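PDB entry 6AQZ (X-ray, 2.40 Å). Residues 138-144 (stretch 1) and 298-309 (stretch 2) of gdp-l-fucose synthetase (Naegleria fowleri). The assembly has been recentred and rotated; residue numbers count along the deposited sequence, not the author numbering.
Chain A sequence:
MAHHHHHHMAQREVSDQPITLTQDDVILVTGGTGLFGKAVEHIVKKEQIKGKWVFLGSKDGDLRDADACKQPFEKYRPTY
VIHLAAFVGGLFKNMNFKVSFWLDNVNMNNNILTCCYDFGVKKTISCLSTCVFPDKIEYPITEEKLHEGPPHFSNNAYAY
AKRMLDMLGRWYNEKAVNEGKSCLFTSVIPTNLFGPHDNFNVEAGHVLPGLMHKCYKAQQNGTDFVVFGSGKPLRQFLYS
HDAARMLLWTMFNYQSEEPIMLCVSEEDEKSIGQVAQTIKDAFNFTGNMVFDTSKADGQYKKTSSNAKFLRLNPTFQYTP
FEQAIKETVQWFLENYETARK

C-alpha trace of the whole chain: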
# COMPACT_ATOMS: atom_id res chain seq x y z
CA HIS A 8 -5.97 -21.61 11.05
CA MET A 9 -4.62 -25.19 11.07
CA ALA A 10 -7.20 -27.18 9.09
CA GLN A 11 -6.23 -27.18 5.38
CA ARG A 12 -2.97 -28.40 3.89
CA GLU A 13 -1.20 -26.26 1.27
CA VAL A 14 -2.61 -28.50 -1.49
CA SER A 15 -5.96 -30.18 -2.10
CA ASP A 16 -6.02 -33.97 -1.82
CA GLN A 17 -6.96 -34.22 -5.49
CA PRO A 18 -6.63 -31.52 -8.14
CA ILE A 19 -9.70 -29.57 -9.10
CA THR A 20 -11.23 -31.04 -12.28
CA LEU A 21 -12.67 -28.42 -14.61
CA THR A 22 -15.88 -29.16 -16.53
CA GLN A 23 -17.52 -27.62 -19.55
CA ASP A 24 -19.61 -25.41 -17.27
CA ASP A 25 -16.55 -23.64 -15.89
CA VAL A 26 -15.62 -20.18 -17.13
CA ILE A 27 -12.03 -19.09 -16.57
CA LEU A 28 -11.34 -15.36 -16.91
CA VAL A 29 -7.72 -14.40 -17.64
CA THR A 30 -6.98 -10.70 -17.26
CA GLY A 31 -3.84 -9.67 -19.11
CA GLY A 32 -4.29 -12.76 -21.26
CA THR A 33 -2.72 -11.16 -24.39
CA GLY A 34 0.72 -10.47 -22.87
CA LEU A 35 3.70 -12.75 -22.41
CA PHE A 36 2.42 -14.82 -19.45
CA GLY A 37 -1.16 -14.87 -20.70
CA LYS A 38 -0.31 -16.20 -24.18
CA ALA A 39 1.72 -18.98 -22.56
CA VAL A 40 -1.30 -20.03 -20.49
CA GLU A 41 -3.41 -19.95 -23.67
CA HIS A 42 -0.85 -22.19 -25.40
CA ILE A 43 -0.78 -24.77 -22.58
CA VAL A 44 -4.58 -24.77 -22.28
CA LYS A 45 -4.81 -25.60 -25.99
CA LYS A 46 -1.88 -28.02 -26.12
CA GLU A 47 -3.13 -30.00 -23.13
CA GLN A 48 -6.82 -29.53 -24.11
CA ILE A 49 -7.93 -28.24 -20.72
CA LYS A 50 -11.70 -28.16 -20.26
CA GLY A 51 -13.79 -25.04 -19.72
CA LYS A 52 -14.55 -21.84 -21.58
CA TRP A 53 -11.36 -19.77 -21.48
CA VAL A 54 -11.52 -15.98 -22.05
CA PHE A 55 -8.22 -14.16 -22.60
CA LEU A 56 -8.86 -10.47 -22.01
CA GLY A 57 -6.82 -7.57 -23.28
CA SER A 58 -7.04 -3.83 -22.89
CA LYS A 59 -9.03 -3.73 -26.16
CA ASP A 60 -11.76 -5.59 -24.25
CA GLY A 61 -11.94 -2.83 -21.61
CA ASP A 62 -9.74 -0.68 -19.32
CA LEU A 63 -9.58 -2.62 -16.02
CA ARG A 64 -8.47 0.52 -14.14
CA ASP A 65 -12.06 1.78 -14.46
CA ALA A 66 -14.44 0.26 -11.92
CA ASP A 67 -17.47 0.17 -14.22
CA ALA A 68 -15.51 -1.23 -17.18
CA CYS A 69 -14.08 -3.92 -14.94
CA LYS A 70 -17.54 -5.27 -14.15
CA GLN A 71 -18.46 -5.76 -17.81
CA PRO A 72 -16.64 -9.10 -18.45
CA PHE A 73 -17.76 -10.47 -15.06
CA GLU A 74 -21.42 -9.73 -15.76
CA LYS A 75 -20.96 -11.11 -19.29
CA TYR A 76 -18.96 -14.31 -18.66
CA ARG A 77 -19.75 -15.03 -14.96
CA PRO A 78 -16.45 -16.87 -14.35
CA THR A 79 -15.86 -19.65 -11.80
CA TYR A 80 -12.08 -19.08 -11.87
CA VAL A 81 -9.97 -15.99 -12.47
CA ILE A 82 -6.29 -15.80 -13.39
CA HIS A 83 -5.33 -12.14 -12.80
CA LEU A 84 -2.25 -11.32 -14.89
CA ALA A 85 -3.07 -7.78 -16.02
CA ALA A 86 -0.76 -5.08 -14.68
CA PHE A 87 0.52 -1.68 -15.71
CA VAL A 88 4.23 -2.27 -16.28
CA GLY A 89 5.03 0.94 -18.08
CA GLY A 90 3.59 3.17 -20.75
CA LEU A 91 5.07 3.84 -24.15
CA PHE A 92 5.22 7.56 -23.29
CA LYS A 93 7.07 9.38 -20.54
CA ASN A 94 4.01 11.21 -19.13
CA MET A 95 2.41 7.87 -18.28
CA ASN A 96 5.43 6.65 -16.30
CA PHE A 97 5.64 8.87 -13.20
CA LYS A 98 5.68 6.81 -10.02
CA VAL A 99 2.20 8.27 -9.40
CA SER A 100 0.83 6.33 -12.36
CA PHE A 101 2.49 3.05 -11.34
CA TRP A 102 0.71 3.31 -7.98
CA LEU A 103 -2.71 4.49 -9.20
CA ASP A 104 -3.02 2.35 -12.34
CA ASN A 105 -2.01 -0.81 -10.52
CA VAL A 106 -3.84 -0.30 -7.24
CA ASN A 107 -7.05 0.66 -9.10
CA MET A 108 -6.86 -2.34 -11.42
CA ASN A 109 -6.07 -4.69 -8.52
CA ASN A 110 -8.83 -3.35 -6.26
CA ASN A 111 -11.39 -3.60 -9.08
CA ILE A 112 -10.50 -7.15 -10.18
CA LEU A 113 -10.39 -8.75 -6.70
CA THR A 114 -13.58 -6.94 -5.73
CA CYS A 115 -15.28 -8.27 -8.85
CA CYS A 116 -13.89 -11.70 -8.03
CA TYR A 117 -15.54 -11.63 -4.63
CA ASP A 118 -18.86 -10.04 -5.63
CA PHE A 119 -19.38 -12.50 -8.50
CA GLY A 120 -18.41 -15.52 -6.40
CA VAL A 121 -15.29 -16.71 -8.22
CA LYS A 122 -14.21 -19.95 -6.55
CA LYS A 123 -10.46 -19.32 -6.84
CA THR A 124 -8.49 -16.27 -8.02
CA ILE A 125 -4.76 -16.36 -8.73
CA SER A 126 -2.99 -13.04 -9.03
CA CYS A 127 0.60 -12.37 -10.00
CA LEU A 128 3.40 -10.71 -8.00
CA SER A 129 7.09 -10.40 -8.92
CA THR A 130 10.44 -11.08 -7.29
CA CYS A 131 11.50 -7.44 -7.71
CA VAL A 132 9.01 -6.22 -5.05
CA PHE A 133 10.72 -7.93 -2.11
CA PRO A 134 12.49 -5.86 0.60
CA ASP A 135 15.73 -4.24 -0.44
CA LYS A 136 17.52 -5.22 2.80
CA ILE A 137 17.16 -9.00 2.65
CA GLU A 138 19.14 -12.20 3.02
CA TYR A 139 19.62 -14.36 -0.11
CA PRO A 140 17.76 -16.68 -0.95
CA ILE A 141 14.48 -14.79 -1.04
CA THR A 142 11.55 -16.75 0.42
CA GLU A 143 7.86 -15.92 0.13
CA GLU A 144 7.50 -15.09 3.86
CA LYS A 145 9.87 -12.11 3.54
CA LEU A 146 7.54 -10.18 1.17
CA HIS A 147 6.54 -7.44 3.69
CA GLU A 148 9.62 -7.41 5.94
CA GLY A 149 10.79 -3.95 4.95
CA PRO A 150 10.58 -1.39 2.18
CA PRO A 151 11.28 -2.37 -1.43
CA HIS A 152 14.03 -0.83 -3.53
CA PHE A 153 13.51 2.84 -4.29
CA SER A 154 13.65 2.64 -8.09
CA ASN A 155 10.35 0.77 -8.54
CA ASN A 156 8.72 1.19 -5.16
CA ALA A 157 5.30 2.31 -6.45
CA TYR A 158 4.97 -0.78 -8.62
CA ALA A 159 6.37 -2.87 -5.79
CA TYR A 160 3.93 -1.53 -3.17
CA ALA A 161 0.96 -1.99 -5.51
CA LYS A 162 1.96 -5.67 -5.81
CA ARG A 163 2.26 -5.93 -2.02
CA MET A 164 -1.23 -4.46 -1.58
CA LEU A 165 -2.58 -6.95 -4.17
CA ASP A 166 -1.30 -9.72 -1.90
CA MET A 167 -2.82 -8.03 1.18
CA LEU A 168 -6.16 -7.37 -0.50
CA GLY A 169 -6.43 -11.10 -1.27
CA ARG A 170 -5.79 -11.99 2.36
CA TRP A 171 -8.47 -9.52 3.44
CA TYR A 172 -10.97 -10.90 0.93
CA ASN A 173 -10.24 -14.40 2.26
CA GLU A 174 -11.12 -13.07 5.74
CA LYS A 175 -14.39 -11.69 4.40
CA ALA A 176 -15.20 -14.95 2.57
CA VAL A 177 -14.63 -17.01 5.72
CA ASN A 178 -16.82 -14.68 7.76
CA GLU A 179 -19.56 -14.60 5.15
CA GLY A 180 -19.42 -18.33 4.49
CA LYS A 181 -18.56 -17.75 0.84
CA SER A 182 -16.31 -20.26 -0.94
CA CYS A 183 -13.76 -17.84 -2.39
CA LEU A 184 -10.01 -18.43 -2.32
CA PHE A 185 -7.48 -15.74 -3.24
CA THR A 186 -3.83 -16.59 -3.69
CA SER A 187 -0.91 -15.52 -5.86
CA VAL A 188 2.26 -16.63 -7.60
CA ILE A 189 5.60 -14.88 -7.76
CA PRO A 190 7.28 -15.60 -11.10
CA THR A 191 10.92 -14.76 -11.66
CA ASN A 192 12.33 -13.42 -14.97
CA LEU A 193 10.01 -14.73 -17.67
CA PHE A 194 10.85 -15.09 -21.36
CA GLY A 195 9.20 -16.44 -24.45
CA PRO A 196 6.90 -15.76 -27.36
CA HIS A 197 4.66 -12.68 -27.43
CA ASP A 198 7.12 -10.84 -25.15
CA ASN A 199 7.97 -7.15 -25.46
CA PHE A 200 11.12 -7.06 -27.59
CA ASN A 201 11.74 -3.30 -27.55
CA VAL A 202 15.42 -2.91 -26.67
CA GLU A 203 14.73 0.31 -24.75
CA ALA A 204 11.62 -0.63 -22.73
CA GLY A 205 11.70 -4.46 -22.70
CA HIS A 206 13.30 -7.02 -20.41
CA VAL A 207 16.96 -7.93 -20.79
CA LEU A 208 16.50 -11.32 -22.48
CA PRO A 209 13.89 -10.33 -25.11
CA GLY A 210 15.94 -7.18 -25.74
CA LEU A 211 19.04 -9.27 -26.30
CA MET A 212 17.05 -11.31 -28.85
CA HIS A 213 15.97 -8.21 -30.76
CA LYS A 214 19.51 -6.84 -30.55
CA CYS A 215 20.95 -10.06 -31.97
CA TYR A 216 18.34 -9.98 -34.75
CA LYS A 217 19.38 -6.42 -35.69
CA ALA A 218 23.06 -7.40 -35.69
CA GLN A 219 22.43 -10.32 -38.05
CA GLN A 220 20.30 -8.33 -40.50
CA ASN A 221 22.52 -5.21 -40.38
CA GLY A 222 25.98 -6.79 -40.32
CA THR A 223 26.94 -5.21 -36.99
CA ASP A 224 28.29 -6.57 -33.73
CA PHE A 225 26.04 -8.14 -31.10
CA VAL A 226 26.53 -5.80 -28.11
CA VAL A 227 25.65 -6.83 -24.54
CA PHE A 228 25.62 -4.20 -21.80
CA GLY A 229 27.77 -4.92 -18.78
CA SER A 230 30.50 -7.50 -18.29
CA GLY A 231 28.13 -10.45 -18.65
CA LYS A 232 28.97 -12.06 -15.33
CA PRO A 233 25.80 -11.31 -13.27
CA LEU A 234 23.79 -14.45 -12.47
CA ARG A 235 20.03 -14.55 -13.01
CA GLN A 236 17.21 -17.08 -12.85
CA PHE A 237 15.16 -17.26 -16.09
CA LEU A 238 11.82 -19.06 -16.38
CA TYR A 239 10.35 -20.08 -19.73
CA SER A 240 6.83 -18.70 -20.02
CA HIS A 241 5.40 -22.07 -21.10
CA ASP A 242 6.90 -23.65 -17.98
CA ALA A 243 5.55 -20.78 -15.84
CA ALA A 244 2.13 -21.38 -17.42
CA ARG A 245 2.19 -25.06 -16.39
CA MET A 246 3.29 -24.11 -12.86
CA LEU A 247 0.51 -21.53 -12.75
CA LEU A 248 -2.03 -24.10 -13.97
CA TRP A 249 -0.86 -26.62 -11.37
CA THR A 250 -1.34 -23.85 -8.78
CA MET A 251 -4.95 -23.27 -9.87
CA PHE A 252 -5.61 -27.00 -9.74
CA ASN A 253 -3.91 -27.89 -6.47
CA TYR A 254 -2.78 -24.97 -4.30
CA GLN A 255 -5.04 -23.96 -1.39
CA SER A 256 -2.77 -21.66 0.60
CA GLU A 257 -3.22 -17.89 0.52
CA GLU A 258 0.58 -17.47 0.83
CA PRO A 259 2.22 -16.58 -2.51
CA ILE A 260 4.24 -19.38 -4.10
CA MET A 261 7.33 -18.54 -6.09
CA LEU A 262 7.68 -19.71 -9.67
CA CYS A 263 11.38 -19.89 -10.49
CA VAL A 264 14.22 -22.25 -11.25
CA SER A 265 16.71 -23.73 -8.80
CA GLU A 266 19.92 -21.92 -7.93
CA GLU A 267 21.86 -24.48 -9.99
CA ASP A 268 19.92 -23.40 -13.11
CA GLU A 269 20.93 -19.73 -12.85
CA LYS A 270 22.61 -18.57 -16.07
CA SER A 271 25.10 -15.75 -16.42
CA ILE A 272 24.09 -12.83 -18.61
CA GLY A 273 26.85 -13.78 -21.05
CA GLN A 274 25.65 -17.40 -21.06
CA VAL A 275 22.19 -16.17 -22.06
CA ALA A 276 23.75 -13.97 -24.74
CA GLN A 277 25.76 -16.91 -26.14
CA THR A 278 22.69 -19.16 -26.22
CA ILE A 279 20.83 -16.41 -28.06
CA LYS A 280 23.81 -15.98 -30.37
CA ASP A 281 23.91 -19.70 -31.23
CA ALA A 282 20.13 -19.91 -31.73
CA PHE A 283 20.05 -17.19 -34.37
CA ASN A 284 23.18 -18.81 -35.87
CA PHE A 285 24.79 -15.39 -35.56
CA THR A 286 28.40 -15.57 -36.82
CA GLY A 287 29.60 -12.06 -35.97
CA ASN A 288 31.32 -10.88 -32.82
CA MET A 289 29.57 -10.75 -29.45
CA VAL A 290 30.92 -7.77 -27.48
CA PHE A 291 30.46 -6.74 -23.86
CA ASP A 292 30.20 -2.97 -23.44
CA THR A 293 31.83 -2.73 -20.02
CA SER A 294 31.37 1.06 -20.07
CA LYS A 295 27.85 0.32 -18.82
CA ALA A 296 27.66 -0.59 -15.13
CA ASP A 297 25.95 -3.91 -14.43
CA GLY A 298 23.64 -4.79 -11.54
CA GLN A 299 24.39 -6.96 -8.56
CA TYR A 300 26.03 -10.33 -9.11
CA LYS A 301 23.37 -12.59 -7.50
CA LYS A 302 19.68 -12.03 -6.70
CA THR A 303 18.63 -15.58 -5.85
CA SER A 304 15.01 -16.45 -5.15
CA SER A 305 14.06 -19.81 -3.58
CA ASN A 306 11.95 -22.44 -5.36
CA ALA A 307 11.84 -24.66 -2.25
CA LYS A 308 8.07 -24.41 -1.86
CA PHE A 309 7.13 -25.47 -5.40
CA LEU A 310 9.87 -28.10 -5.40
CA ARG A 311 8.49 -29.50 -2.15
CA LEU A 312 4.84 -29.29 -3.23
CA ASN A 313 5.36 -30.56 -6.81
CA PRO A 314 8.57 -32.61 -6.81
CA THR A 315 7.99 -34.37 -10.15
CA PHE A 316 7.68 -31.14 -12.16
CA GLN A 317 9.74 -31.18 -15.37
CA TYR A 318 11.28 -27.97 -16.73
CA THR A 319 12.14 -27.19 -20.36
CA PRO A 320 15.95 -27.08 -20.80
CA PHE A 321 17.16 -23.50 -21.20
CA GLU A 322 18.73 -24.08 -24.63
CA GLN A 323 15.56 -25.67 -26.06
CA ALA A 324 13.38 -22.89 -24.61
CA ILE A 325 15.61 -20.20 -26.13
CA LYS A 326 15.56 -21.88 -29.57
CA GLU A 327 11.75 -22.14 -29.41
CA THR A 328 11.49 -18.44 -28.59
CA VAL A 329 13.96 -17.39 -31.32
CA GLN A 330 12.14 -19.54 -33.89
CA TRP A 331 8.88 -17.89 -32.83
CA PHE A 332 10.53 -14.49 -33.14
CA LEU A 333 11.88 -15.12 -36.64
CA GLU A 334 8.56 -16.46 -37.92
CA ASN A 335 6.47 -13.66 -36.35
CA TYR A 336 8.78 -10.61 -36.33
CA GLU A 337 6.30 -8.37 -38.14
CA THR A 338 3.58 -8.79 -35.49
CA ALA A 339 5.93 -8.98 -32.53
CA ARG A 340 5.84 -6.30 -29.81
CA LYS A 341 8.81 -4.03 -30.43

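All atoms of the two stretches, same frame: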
# COMPACT_ATOMS: atom_id res chain seq x y z
N GLU A 138 18.13 -11.16 3.08
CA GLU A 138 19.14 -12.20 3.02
C GLU A 138 18.78 -13.15 1.89
O GLU A 138 17.62 -13.53 1.74
CB GLU A 138 19.21 -12.94 4.36
CG GLU A 138 19.63 -12.05 5.51
CD GLU A 138 21.07 -12.30 5.90
OE1 GLU A 138 21.31 -13.09 6.85
OE2 GLU A 138 21.97 -11.74 5.25
N TYR A 139 19.79 -13.51 1.08
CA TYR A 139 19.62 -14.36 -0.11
C TYR A 139 19.84 -15.82 0.25
O TYR A 139 20.92 -16.17 0.74
CB TYR A 139 20.57 -13.93 -1.22
CG TYR A 139 20.11 -12.64 -1.88
CD1 TYR A 139 19.10 -12.66 -2.83
CD2 TYR A 139 20.65 -11.41 -1.51
CE1 TYR A 139 18.65 -11.49 -3.41
CE2 TYR A 139 20.20 -10.23 -2.10
CZ TYR A 139 19.20 -10.28 -3.05
OH TYR A 139 18.73 -9.13 -3.65
N PRO A 140 18.88 -16.73 0.01
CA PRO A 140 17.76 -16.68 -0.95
C PRO A 140 16.45 -16.10 -0.44
O PRO A 140 16.05 -16.32 0.70
CB PRO A 140 17.57 -18.16 -1.35
CG PRO A 140 18.17 -18.96 -0.25
CD PRO A 140 19.04 -18.07 0.60
N ILE A 141 15.78 -15.37 -1.32
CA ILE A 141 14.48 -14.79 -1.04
C ILE A 141 13.43 -15.88 -0.90
O ILE A 141 13.31 -16.76 -1.76
CB ILE A 141 14.10 -13.83 -2.18
CG1 ILE A 141 15.14 -12.73 -2.30
CG2 ILE A 141 12.72 -13.26 -1.95
CD1 ILE A 141 14.93 -11.92 -3.57
N THR A 142 12.67 -15.84 0.20
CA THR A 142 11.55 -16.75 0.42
C THR A 142 10.27 -15.95 0.54
O THR A 142 10.27 -14.82 1.04
CB THR A 142 11.70 -17.61 1.70
OG1 THR A 142 12.10 -16.78 2.80
CG2 THR A 142 12.70 -18.75 1.51
N GLU A 143 9.15 -16.59 0.20
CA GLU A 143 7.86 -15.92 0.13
C GLU A 143 7.50 -15.16 1.41
O GLU A 143 6.90 -14.09 1.35
CB GLU A 143 6.78 -16.95 -0.20
CG GLU A 143 6.92 -17.60 -1.60
CD GLU A 143 7.77 -18.85 -1.58
OE1 GLU A 143 8.64 -18.96 -0.69
OE2 GLU A 143 7.57 -19.72 -2.45
N GLU A 144 7.90 -15.68 2.58
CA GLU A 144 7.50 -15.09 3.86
C GLU A 144 8.14 -13.74 4.11
O GLU A 144 7.67 -12.99 4.96
CB GLU A 144 7.88 -16.04 5.01
N GLY A 298 24.30 -4.65 -12.83
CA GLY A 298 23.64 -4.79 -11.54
C GLY A 298 24.37 -5.76 -10.63
O GLY A 298 25.51 -6.17 -10.89
N GLN A 299 23.71 -6.13 -9.54
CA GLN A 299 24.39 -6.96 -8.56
C GLN A 299 24.57 -8.38 -9.10
O GLN A 299 23.82 -8.86 -9.95
CB GLN A 299 23.66 -6.96 -7.22
CG GLN A 299 22.39 -7.78 -7.14
CD GLN A 299 21.77 -7.73 -5.76
OE1 GLN A 299 22.43 -8.01 -4.76
NE2 GLN A 299 20.50 -7.35 -5.70
N TYR A 300 25.61 -9.04 -8.58
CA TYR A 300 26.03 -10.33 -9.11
C TYR A 300 24.93 -11.39 -8.98
O TYR A 300 24.56 -12.04 -9.97
CB TYR A 300 27.31 -10.75 -8.41
CG TYR A 300 27.90 -12.07 -8.85
CD1 TYR A 300 28.22 -12.32 -10.18
CD2 TYR A 300 28.17 -13.05 -7.91
CE1 TYR A 300 28.78 -13.53 -10.56
CE2 TYR A 300 28.72 -14.26 -8.28
CZ TYR A 300 29.02 -14.50 -9.59
OH TYR A 300 29.57 -15.71 -9.90
N LYS A 301 24.38 -11.57 -7.77
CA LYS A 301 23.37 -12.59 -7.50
C LYS A 301 22.14 -11.97 -6.85
O LYS A 301 22.24 -11.08 -6.01
CB LYS A 301 23.94 -13.72 -6.61
CG LYS A 301 24.66 -14.84 -7.38
CD LYS A 301 25.47 -15.78 -6.47
CE LYS A 301 24.58 -16.70 -5.63
NZ LYS A 301 23.84 -17.70 -6.45
N LYS A 302 20.96 -12.47 -7.24
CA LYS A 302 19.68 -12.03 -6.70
C LYS A 302 18.78 -13.26 -6.59
O LYS A 302 17.70 -13.34 -7.17
CB LYS A 302 19.04 -10.96 -7.58
N THR A 303 19.24 -14.25 -5.82
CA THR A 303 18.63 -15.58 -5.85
C THR A 303 17.31 -15.61 -5.10
O THR A 303 17.21 -15.12 -3.98
CB THR A 303 19.58 -16.62 -5.26
OG1 THR A 303 20.82 -16.64 -5.99
CG2 THR A 303 18.94 -18.02 -5.29
N SER A 304 16.29 -16.14 -5.76
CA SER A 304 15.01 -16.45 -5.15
C SER A 304 14.89 -17.97 -4.97
O SER A 304 15.50 -18.74 -5.71
CB SER A 304 13.86 -15.87 -5.98
OG SER A 304 14.01 -16.18 -7.35
N SER A 305 14.18 -18.40 -3.93
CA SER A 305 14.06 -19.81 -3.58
C SER A 305 12.85 -20.46 -4.24
O SER A 305 11.75 -19.91 -4.20
CB SER A 305 13.97 -19.98 -2.07
OG SER A 305 13.48 -21.27 -1.72
N ASN A 306 13.06 -21.63 -4.85
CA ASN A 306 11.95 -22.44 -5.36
C ASN A 306 11.62 -23.61 -4.44
O ASN A 306 10.99 -24.58 -4.90
CB ASN A 306 12.25 -22.93 -6.77
CG ASN A 306 13.25 -24.07 -6.81
OD1 ASN A 306 14.17 -24.14 -6.01
ND2 ASN A 306 13.08 -24.95 -7.80
N ALA A 307 12.02 -23.54 -3.17
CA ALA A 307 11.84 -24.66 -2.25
C ALA A 307 10.37 -25.05 -2.13
O ALA A 307 10.05 -26.24 -2.01
CB ALA A 307 12.42 -24.33 -0.88
N LYS A 308 9.47 -24.07 -2.11
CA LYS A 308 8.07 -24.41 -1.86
C LYS A 308 7.47 -25.22 -3.02
O LYS A 308 6.85 -26.28 -2.80
CB LYS A 308 7.25 -23.14 -1.60
CG LYS A 308 5.80 -23.47 -1.36
CD LYS A 308 5.21 -22.66 -0.24
CE LYS A 308 4.87 -21.26 -0.68
NZ LYS A 308 4.10 -20.55 0.35
N PHE A 309 7.64 -24.75 -4.25
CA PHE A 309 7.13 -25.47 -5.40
C PHE A 309 7.83 -26.81 -5.56
O PHE A 309 7.20 -27.83 -5.88
CB PHE A 309 7.29 -24.61 -6.67
CG PHE A 309 6.60 -25.17 -7.86
CD1 PHE A 309 7.22 -26.12 -8.65
CD2 PHE A 309 5.30 -24.79 -8.16
CE1 PHE A 309 6.58 -26.66 -9.76
CE2 PHE A 309 4.65 -25.32 -9.28
CZ PHE A 309 5.29 -26.26 -10.07
O HOH W 1 9.84 -21.09 -2.59

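Residues 298-309 pass alongside residues 138-144, some 160 positions earlier in the chain, and together the two stretches bury 477 Å². Gly298 makes no contact, so the interface opens with Gln299, whose CA-to-CB bond points toward stretch 1. Its amide NE2 donates a weak hydrogen bond to Tyr139 OH at 3.2 Å, with an N-H...O angle of only 126°. Tyr300 lies out of reach, and the next residues pack around the Tyr139 ring. Lys301 O sits over one face of that ring, 4.3 Å from Tyr139 CZ, while Lys302 CA approaches Tyr139 CE1 obliquely at 3.5 Å. The side chain of Lys301 is turned to its own stretch, where NZ bonds to Thr303 OG1 at 3.2 Å.

The centre of the contact is a single beta bridge pairing Ile141 with Ser304, their CA atoms 4.5 Å apart. Two backbone hydrogen bonds hold it: Ile141 N donates to Thr303 O at 3.0 Å and almost linearly (172°), and Ser305 N donates to Ile141 O at 2.9 Å. Thr303 O also lies near the plane of the Tyr139 ring, 3.3 Å from Tyr139 CD1, and receives a CA-H...O contact from Pro140 CA at 3.5 Å; Pro140 follows a cis peptide bond. Ser304 directs its CB away from stretch 1, whereas that of Ser305 points toward it, bringing Ser305 CB within 4.1 Å of Pro140 CB and 4.0 Å of Thr142 CG2. Ser305 OG instead accepts a bond from Ala307 N at 3.1 Å, next to the start of the helix.

At Lys308 the contact becomes water-mediated. Water 1 donates to Glu143 OE2 (2.7 Å) and Ser305 O (2.8 Å) and accepts from Lys308 N (3.0 Å), linking the acidic side chain to the backbone of stretch 2. Glu143 OE2 also packs 3.5 Å from Lys308 CB, but its 4.5 Å separation from Lys308 NZ is too long for a salt bridge.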